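Local coordinates for heat-shock protein cognate (HSC) co-chaperone sgt12 (Aspergillus fumigatus, PDB 3SZ7) that binds heat-shock chaperones through its tetratricopeptide-repeat domain and directs tail-anchored proteins bound for the endoplasmic reticulum to the GET pathway, at residues G113-A116 / M117-G120. Numbering follows the deposited sequence.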
ATOM      1  N   GLY A 113       8.811  -6.596 -11.002  1.00 20.89           N
ATOM      2  CA  GLY A 113       7.740  -6.421 -10.039  1.00 21.36           C
ATOM      3  C   GLY A 113       6.910  -7.667  -9.809  1.00 18.55           C
ATOM      4  O   GLY A 113       6.783  -8.522 -10.686  1.00 19.84           O
ATOM      5  N   SER A 114       6.341  -7.776  -8.615  1.00 16.51           N
ATOM      6  CA  SER A 114       5.381  -8.831  -8.333  1.00 21.26           C
ATOM      7  C   SER A 114       4.117  -8.556  -9.133  1.00 25.02           C
ATOM      8  O   SER A 114       3.918  -7.445  -9.629  1.00 18.08           O
ATOM      9  CB  SER A 114       5.042  -8.852  -6.843  1.00 21.32           C
ATOM     10  OG  SER A 114       4.342  -7.673  -6.478  1.00 20.75           O
ATOM     11  N   ASP A 115       3.255  -9.558  -9.259  1.00 20.70           N
ATOM     12  CA  ASP A 115       1.985  -9.349  -9.941  1.00 21.87           C
ATOM     13  C   ASP A 115       1.237  -8.172  -9.323  1.00 21.11           C
ATOM     14  O   ASP A 115       0.663  -7.344 -10.035  1.00 18.10           O
ATOM     15  CB  ASP A 115       1.119 -10.608  -9.890  1.00 29.29           C
ATOM     16  CG  ASP A 115       1.610 -11.691 -10.832  1.00 53.78           C
ATOM     17  OD1 ASP A 115       2.250 -11.349 -11.849  1.00 51.40           O
ATOM     18  OD2 ASP A 115       1.351 -12.885 -10.562  1.00 57.24           O
ATOM     19  N   ALA A 116       1.248  -8.102  -7.995  1.00 20.64           N
ATOM     20  CA  ALA A 116       0.553  -7.043  -7.272  1.00 22.39           C
ATOM     21  C   ALA A 116       1.126  -5.669  -7.593  1.00 19.44           C
ATOM     22  O   ALA A 116       0.384  -4.699  -7.723  1.00 21.11           O
ATOM     23  CB  ALA A 116       0.616  -7.290  -5.772  1.00 23.29           C
ATOM     24  N   MET A 117       2.447  -5.586  -7.702  1.00 14.15           N
ATOM     25  CA  MET A 117       3.088  -4.306  -7.987  1.00 12.00           C
ATOM     26  C   MET A 117       2.792  -3.854  -9.404  1.00 13.75           C
ATOM     27  O   MET A 117       2.510  -2.681  -9.645  1.00 14.35           O
ATOM     28  CB  MET A 117       4.600  -4.404  -7.795  1.00 10.66           C
ATOM     29  CG  MET A 117       5.020  -4.719  -6.380  1.00 15.48           C
ATOM     30  SD  MET A 117       6.791  -5.041  -6.348  1.00 20.78           S
ATOM     31  CE  MET A 117       6.942  -5.845  -4.748  1.00 27.79           C
ATOM     32  N   LYS A 118       2.867  -4.788 -10.344  1.00 13.25           N
ATOM     33  CA  LYS A 118       2.638  -4.452 -11.748  1.00 12.56           C
ATOM     34  C   LYS A 118       1.208  -3.987 -11.970  1.00 13.77           C
ATOM     35  O   LYS A 118       0.974  -2.955 -12.607  1.00 14.97           O
ATOM     36  CB  LYS A 118       2.975  -5.629 -12.670  1.00 17.72           C
ATOM     37  CG  LYS A 118       4.478  -5.862 -12.834  1.00 19.89           C
ATOM     38  CD  LYS A 118       4.782  -6.810 -13.986  1.00 34.40           C
ATOM     39  CE  LYS A 118       4.060  -8.128 -13.813  1.00 46.35           C
ATOM     40  NZ  LYS A 118       4.327  -8.731 -12.480  1.00 59.64           N
ATOM     41  N   ARG A 119       0.254  -4.745 -11.435  1.00 13.78           N
ATOM     42  CA  ARG A 119      -1.154  -4.377 -11.537  1.00 11.82           C
ATOM     43  C   ARG A 119      -1.439  -3.100 -10.761  1.00 15.02           C
ATOM     44  O   ARG A 119      -2.210  -2.255 -11.208  1.00 14.96           O
ATOM     45  CB  ARG A 119      -2.045  -5.515 -11.037  1.00 18.78           C
ATOM     46  CG  ARG A 119      -1.942  -6.772 -11.887  1.00 30.16           C
ATOM     47  CD  ARG A 119      -2.363  -6.485 -13.319  1.00 42.75           C
ATOM     48  NE  ARG A 119      -3.811  -6.349 -13.425  1.00 38.88           N
ATOM     49  CZ  ARG A 119      -4.616  -7.312 -13.859  1.00 29.79           C
ATOM     50  NH1 ARG A 119      -4.111  -8.478 -14.244  1.00 27.80           N
ATOM     51  NH2 ARG A 119      -5.924  -7.110 -13.915  1.00 26.52           N
ATOM     52  N   GLY A 120      -0.797  -2.955  -9.604  1.00 13.08           N
ATOM     53  CA  GLY A 120      -0.925  -1.743  -8.814  1.00 13.06           C
ATOM     54  C   GLY A 120      -0.477  -0.515  -9.587  1.00 15.45           C
ATOM     55  O   GLY A 120      -1.159   0.516  -9.592  1.00 13.48           O
TER
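S114 OG accepts a hydrogen bond from M117 N at 3.1 Å, with an N-H...O angle of 153°, which identifies S114 as the N-cap of the helix that starts at D115. A chi1 of 67° sets the hydroxyl over the residue's own backbone, within bonding distance of M117 N. The return half of the capping box comes from M117, whose side chain has no oxygen to offer: its extended chain lays SD in front of S114 N, giving a weak N-H...S bond of 3.6 Å at 166°. The same chain runs alongside the hydroxyl, M117 CG lying 3.0 Å from S114 OG, so the cap's polar oxygen is packed directly against a methylene of the methionine.

On another side, K118 doubles back toward the helix start. Bends at chi3 and chi4 bring its ammonium to three oxygens. The shortest of these bonds joins K118 NZ to G113 O at 3.0 Å, the donor approaching from well above the plane of the G113 carbonyl; those to S114 O and D115 OD1 are weak, the latter forming part of a salt bridge 3.4 Å long. S114 O is thus shared, since K118 N also donates to it at 2.9 Å as the first i to i+4 bond of the helix. The next two follow, R119 N to D115 O and G120 N to A116 O. The carboxylate of D115, in the first turn, would be expected to interact favourably with the helix dipole.

G113 N bonds to the E109 carboxylate, tying this cap to the end of helix 95-109. In this TPR domain, helix 115-133 meets its neighbours here through the buried M117 side chain, which packs on S79 and S83 of helix 79-91 and on I106 and E109 of helix 95-109.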